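PDB 3MKV: putative amidohydrolase from Unidentified, which hydrolyses dipeptides that end in proline, acting as a zinc-dependent prolidase of the amidohydrolase superfamily. Local coordinates for the interface of chains A and B and the interface of chains A and C. Residues are numbered along the deposited sequence; one frame, centred on the assembly and turned at random. Chains: chain A/B/C, Putative amidohydrolase.

Chain A meets two neighbours, B at contact 1 and C at contact 2. The centres of the C-alpha atoms of the two patches lie about 27 Å apart. Among the residues given, the patches share none of chain A. Contact 1 uses the end of helix 174-187 and a loop arginine, and it is polar and partly bridged by water. Contact 2 uses helix 83-99 and is an apolar patch. The A-C interface is two-fold symmetric, whereas the A-B interface is not an exact two-fold. Two different surfaces on each copy are consistent with the deposited assembly of eight subunits, although the coordinates alone do not prove it biological.

Contact 1: the interface of chains A and B. Residues chain A 185-186, 188, 227; chain B 140, 148, 204-206.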
ATOM      1  N   LEU A 185       1.599  24.508  -9.357  1.00 42.56           N
ATOM      2  CA  LEU A 185       0.812  25.488 -10.075  1.00 45.48           C
ATOM      3  C   LEU A 185      -0.663  25.484  -9.627  1.00 45.61           C
ATOM      4  O   LEU A 185      -1.253  26.546  -9.425  1.00 42.48           O
ATOM      5  CB  LEU A 185       0.933  25.256 -11.583  1.00 50.83           C
ATOM      6  CG  LEU A 185       2.289  25.572 -12.229  1.00 48.28           C
ATOM      7  CD1 LEU A 185       2.318  25.152 -13.682  1.00 43.01           C
ATOM      8  CD2 LEU A 185       2.583  27.052 -12.118  1.00 48.44           C
ATOM      9  N   GLN A 186      -1.258  24.305  -9.465  1.00 44.56           N
ATOM     10  CA  GLN A 186      -2.659  24.249  -9.041  1.00 49.38           C
ATOM     11  C   GLN A 186      -2.796  24.802  -7.628  1.00 47.47           C
ATOM     12  O   GLN A 186      -3.833  25.375  -7.279  1.00 47.27           O
ATOM     13  CB  GLN A 186      -3.250  22.828  -9.132  1.00 48.41           C
ATOM     14  CG  GLN A 186      -3.228  22.042  -7.829  1.00 60.33           C
ATOM     15  CD  GLN A 186      -4.386  22.370  -6.862  1.00 63.87           C
ATOM     16  OE1 GLN A 186      -5.567  22.321  -7.226  1.00 48.13           O
ATOM     17  NE2 GLN A 186      -4.038  22.668  -5.610  1.00 61.82           N
ATOM     18  N   GLY A 188      -1.173  27.260  -6.508  1.00 49.94           N
ATOM     19  CA  GLY A 188      -1.106  28.724  -6.631  1.00 43.69           C
ATOM     20  C   GLY A 188       0.259  29.370  -6.830  1.00 43.77           C
ATOM     21  O   GLY A 188       0.379  30.590  -6.737  1.00 40.35           O
ATOM     22  N   ARG A 227       1.419  27.547 -18.665  1.00 54.94           N
ATOM     23  CA  ARG A 227       0.597  28.314 -17.739  1.00 53.69           C
ATOM     24  C   ARG A 227       0.983  29.790 -17.750  1.00 54.86           C
ATOM     25  O   ARG A 227       0.557  30.555 -16.892  1.00 58.56           O
ATOM     26  CB  ARG A 227       0.703  27.749 -16.317  1.00 55.14           C
ATOM     27  CG  ARG A 227      -0.218  28.441 -15.297  1.00 56.24           C
ATOM     28  CD  ARG A 227      -0.893  27.433 -14.363  1.00 63.12           C
ATOM     29  NE  ARG A 227      -2.006  27.995 -13.584  1.00 68.10           N
ATOM     30  CZ  ARG A 227      -2.948  27.256 -12.989  1.00 63.14           C
ATOM     31  NH1 ARG A 227      -2.922  25.935 -13.092  1.00 57.81           N
ATOM     32  NH2 ARG A 227      -3.922  27.830 -12.296  1.00 62.68           N
TER
ATOM     33  N   GLY B 140      -4.776  19.500 -11.988  1.00 45.30           N
ATOM     34  CA  GLY B 140      -5.051  20.931 -11.953  1.00 46.94           C
ATOM     35  C   GLY B 140      -5.732  21.454 -13.203  1.00 51.38           C
ATOM     36  O   GLY B 140      -5.876  22.667 -13.380  1.00 55.78           O
ATOM     37  N   ARG B 148      -8.432  24.308  -4.111  1.00 55.55           N
ATOM     38  CA  ARG B 148      -7.082  24.777  -3.851  1.00 54.35           C
ATOM     39  C   ARG B 148      -6.810  24.976  -2.375  1.00 52.30           C
ATOM     40  O   ARG B 148      -7.504  25.700  -1.694  1.00 48.81           O
ATOM     41  CB  ARG B 148      -6.805  26.078  -4.598  1.00 53.29           C
ATOM     42  CG  ARG B 148      -5.565  26.797  -4.126  1.00 54.30           C
ATOM     43  CD  ARG B 148      -5.277  28.046  -4.911  1.00 54.27           C
ATOM     44  NE  ARG B 148      -4.926  27.753  -6.290  1.00 65.45           N
ATOM     45  CZ  ARG B 148      -4.739  28.670  -7.227  1.00 63.42           C
ATOM     46  NH1 ARG B 148      -4.861  29.950  -6.938  1.00 52.81           N
ATOM     47  NH2 ARG B 148      -4.428  28.304  -8.451  1.00 55.97           N
ATOM     48  N   THR B 204      -9.736  25.800 -10.123  1.00 79.14           N
ATOM     49  CA  THR B 204      -8.422  26.446 -10.025  1.00 79.21           C
ATOM     50  C   THR B 204      -7.693  26.783 -11.334  1.00 76.95           C
ATOM     51  O   THR B 204      -6.643  27.422 -11.300  1.00 78.21           O
ATOM     52  CB  THR B 204      -7.471  25.643  -9.091  1.00 80.43           C
ATOM     53  OG1 THR B 204      -6.856  24.570  -9.815  1.00 69.53           O
ATOM     54  CG2 THR B 204      -8.245  25.078  -7.896  1.00 79.01           C
ATOM     55  N   ASP B 205      -8.238  26.377 -12.478  1.00 76.14           N
ATOM     56  CA  ASP B 205      -7.535  26.576 -13.756  1.00 70.00           C
ATOM     57  C   ASP B 205      -8.021  27.799 -14.549  1.00 71.33           C
ATOM     58  O   ASP B 205      -9.222  27.956 -14.799  1.00 68.72           O
ATOM     59  CB  ASP B 205      -7.606  25.316 -14.631  1.00 64.27           C
ATOM     60  CG  ASP B 205      -9.040  24.870 -14.914  1.00 73.84           C
ATOM     61  OD1 ASP B 205      -9.317  24.430 -16.055  1.00 67.65           O
ATOM     62  OD2 ASP B 205      -9.894  24.960 -13.999  1.00 80.62           O
ATOM     63  N   PRO B 206      -7.076  28.674 -14.940  1.00 70.54           N
ATOM     64  CA  PRO B 206      -7.350  29.793 -15.848  1.00 69.98           C
ATOM     65  C   PRO B 206      -7.795  29.312 -17.225  1.00 68.67           C
ATOM     66  O   PRO B 206      -7.480  28.194 -17.630  1.00 68.15           O
ATOM     67  CB  PRO B 206      -5.997  30.511 -15.957  1.00 70.45           C
ATOM     68  CG  PRO B 206      -5.197  30.029 -14.786  1.00 72.43           C
ATOM     69  CD  PRO B 206      -5.672  28.641 -14.499  1.00 67.86           C
TER
HETATM   70  O   HOH W   1      -4.953  24.322 -11.710  1.00 53.59           O
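The guanidinium of A:Arg227 meets B:Thr204 at its edge and has the backbone oxygen of A:Leu185 over one face. In its plane, NH2 donates to the carbonyl O of B:Thr204 at 2.9 Å. NH1 lies 2.9 Å from water 1 in a nearly straight bond, 178° at the hydrogen. Water 1 is also 2.7 Å from the hydroxyl OG1 of B:Thr204 and is bonded to B:Gly140 O. These contacts on both terminal nitrogens should fix the rotation of the group. B:Pro206 comes from the other side of the plane, displaced toward NH2, with its ring carbon CD 3.4 Å from CZ of A:Arg227.

B:Arg148 carries the second flat group. A:Gly188 CA sits over the centre of one face, and A:Arg227 NH2 lies at the edge, in plane. NE donates to A:Gln186 O at 2.8 Å, and that oxygen is tilted slightly from the guanidinium plane. NH2 adds a weak bond to the same oxygen. The chain of B:Arg148 bends at chi3 (-66°), which turns NE toward this carbonyl. A:Gln186 CB packs on B:Gly140 CA at 3.8 Å.

This is a polar, partly water-bridged patch of the deposited A-B interface, which may not be biological. The fold is a beta/alpha barrel with the zinc site at one end. Helix 174-187 ends at this patch and leads toward metal-binding Lys193, so chain A probably contributes the outer side of its barrel. The chain B residues come from loops.

Contact 2: the interface of chains A and C. Residues chain A 84, 87-88; chain C 87-88, 91, 115, 124.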
ATOM      1  N   VAL A  84       2.707  25.362  12.795  1.00 50.98           N
ATOM      2  CA  VAL A  84       2.278  26.537  13.541  1.00 44.24           C
ATOM      3  C   VAL A  84       3.462  27.443  13.851  1.00 44.25           C
ATOM      4  O   VAL A  84       3.419  28.635  13.570  1.00 44.33           O
ATOM      5  CB  VAL A  84       1.549  26.115  14.857  1.00 47.31           C
ATOM      6  CG1 VAL A  84       1.371  27.307  15.818  1.00 37.29           C
ATOM      7  CG2 VAL A  84       0.195  25.467  14.533  1.00 41.91           C
ATOM      8  N   THR A  87       5.057  29.082  10.803  1.00 39.27           N
ATOM      9  CA  THR A  87       4.199  30.130  10.283  1.00 38.71           C
ATOM     10  C   THR A  87       4.334  31.393  11.124  1.00 41.99           C
ATOM     11  O   THR A  87       4.539  32.478  10.601  1.00 43.95           O
ATOM     12  CB  THR A  87       2.706  29.695  10.306  1.00 42.54           C
ATOM     13  OG1 THR A  87       2.496  28.588   9.421  1.00 45.90           O
ATOM     14  CG2 THR A  87       1.817  30.830   9.891  1.00 34.28           C
ATOM     15  N   LEU A  88       4.207  31.236  12.436  1.00 44.46           N
ATOM     16  CA  LEU A  88       4.338  32.337  13.379  1.00 45.97           C
ATOM     17  C   LEU A  88       5.732  32.968  13.340  1.00 46.86           C
ATOM     18  O   LEU A  88       5.878  34.186  13.442  1.00 49.64           O
ATOM     19  CB  LEU A  88       4.022  31.836  14.795  1.00 47.87           C
ATOM     20  CG  LEU A  88       2.627  32.026  15.405  1.00 49.53           C
ATOM     21  CD1 LEU A  88       1.512  32.222  14.379  1.00 40.59           C
ATOM     22  CD2 LEU A  88       2.321  30.886  16.363  1.00 50.96           C
TER
ATOM     23  N   THR C  87      -3.673  29.125  11.142  1.00 42.60           N
ATOM     24  CA  THR C  87      -2.826  29.584  12.227  1.00 42.21           C
ATOM     25  C   THR C  87      -2.931  31.091  12.431  1.00 46.92           C
ATOM     26  O   THR C  87      -3.062  31.561  13.556  1.00 52.11           O
ATOM     27  CB  THR C  87      -1.348  29.265  11.931  1.00 44.42           C
ATOM     28  OG1 THR C  87      -1.188  27.862  11.735  1.00 42.31           O
ATOM     29  CG2 THR C  87      -0.438  29.721  13.067  1.00 33.82           C
ATOM     30  N   LEU C  88      -2.855  31.848  11.340  1.00 44.30           N
ATOM     31  CA  LEU C  88      -2.804  33.296  11.441  1.00 45.45           C
ATOM     32  C   LEU C  88      -4.135  33.899  11.896  1.00 48.62           C
ATOM     33  O   LEU C  88      -4.159  34.965  12.525  1.00 48.12           O
ATOM     34  CB  LEU C  88      -2.357  33.905  10.108  1.00 45.16           C
ATOM     35  CG  LEU C  88      -0.922  33.575   9.682  1.00 50.82           C
ATOM     36  CD1 LEU C  88      -0.656  34.012   8.248  1.00 49.49           C
ATOM     37  CD2 LEU C  88       0.113  34.165  10.644  1.00 47.22           C
ATOM     38  N   VAL C  91      -4.447  33.660  15.697  1.00 50.37           N
ATOM     39  CA  VAL C  91      -3.715  34.640  16.485  1.00 48.54           C
ATOM     40  C   VAL C  91      -4.596  35.741  17.075  1.00 49.75           C
ATOM     41  O   VAL C  91      -4.568  35.959  18.278  1.00 54.03           O
ATOM     42  CB  VAL C  91      -2.541  35.243  15.690  1.00 47.72           C
ATOM     43  CG1 VAL C  91      -2.122  36.585  16.268  1.00 46.80           C
ATOM     44  CG2 VAL C  91      -1.386  34.300  15.704  1.00 43.12           C
ATOM     45  N   PHE C 115       0.883  25.483  19.634  1.00 47.87           N
ATOM     46  CA  PHE C 115       0.263  26.712  20.124  1.00 50.26           C
ATOM     47  C   PHE C 115       0.634  26.993  21.593  1.00 53.17           C
ATOM     48  O   PHE C 115       0.999  28.117  21.950  1.00 48.34           O
ATOM     49  CB  PHE C 115      -1.258  26.676  19.955  1.00 49.76           C
ATOM     50  CG  PHE C 115      -1.721  27.131  18.611  1.00 52.98           C
ATOM     51  CD1 PHE C 115      -1.437  28.414  18.165  1.00 57.80           C
ATOM     52  CD2 PHE C 115      -2.444  26.277  17.782  1.00 55.80           C
ATOM     53  CE1 PHE C 115      -1.865  28.841  16.916  1.00 59.00           C
ATOM     54  CE2 PHE C 115      -2.868  26.698  16.531  1.00 50.72           C
ATOM     55  CZ  PHE C 115      -2.583  27.975  16.099  1.00 52.55           C
ATOM     56  N   VAL C 124       3.380  34.643  20.336  1.00 57.89           N
ATOM     57  CA  VAL C 124       2.049  35.244  20.304  1.00 57.24           C
ATOM     58  C   VAL C 124       1.555  35.567  21.709  1.00 56.36           C
ATOM     59  O   VAL C 124       2.079  35.063  22.698  1.00 58.98           O
ATOM     60  CB  VAL C 124       1.019  34.359  19.545  1.00 56.86           C
ATOM     61  CG1 VAL C 124       1.348  34.336  18.064  1.00 65.30           C
ATOM     62  CG2 VAL C 124       0.962  32.930  20.115  1.00 40.97           C
TER
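A:Leu88 reaches across to chain C and buries 57 Å² there. Its two methyls are used differently. CD1 points at C:Thr87, where it meets the methyl CG2 at 3.4 Å, and it also touches C:Val91 CG2 at 3.8 Å. Chi1 -97° and chi2 22° set CD1 there. Both lie away from the usual staggered values, which may mean a strained or loosely determined side chain. The branch carbon CG of A:Leu88 rests against C:Val124 CG1 at 3.7 Å, and CD2 lies beside the same methyl. The side chains of A:Leu88 and C:Val124 are roughly perpendicular, while A:Leu88 and C:Val91 run antiparallel alongside. The leucine thus lies between helix 83-99 of chain C and the loop residue C:Val124.

A:Val84, one turn earlier on the helix, hides 37 Å². Its CG1 sits over one face of the C:Phe115 ring, 3.9 Å from the ring centre and shifted toward the rim. This is a CH-pi contact, and CE1 is the nearest ring atom. The second methyl, CG2, approaches ring atom CE2 at 3.9 Å, so both branches meet the aromatic group.

C:Thr87 buries 32 Å² and faces chain A with its methyl. With OG1 at chi1 -58°, beside the backbone N, CG2 is left anti to that N and directed at A:Leu88. The methyl of A:Thr87 in turn packs on C:Leu88 CD2 at 3.8 Å. The two-fold relates this pair to A:Leu88 and C:Thr87, but the leucines differ in conformation, so the match is rough. The CG2 atoms of A:Thr87 and C:Thr87 are 4.0 Å apart, as expected near the axis.

This patch joins helix 83-99 of one subunit to its copy in the other, with C:Phe115 of helix 113-120 at the side. It probably contributes to holding the A-C pair together by apolar packing in the deposited eight-subunit assembly. The structure alone does not show that this assembly forms in solution.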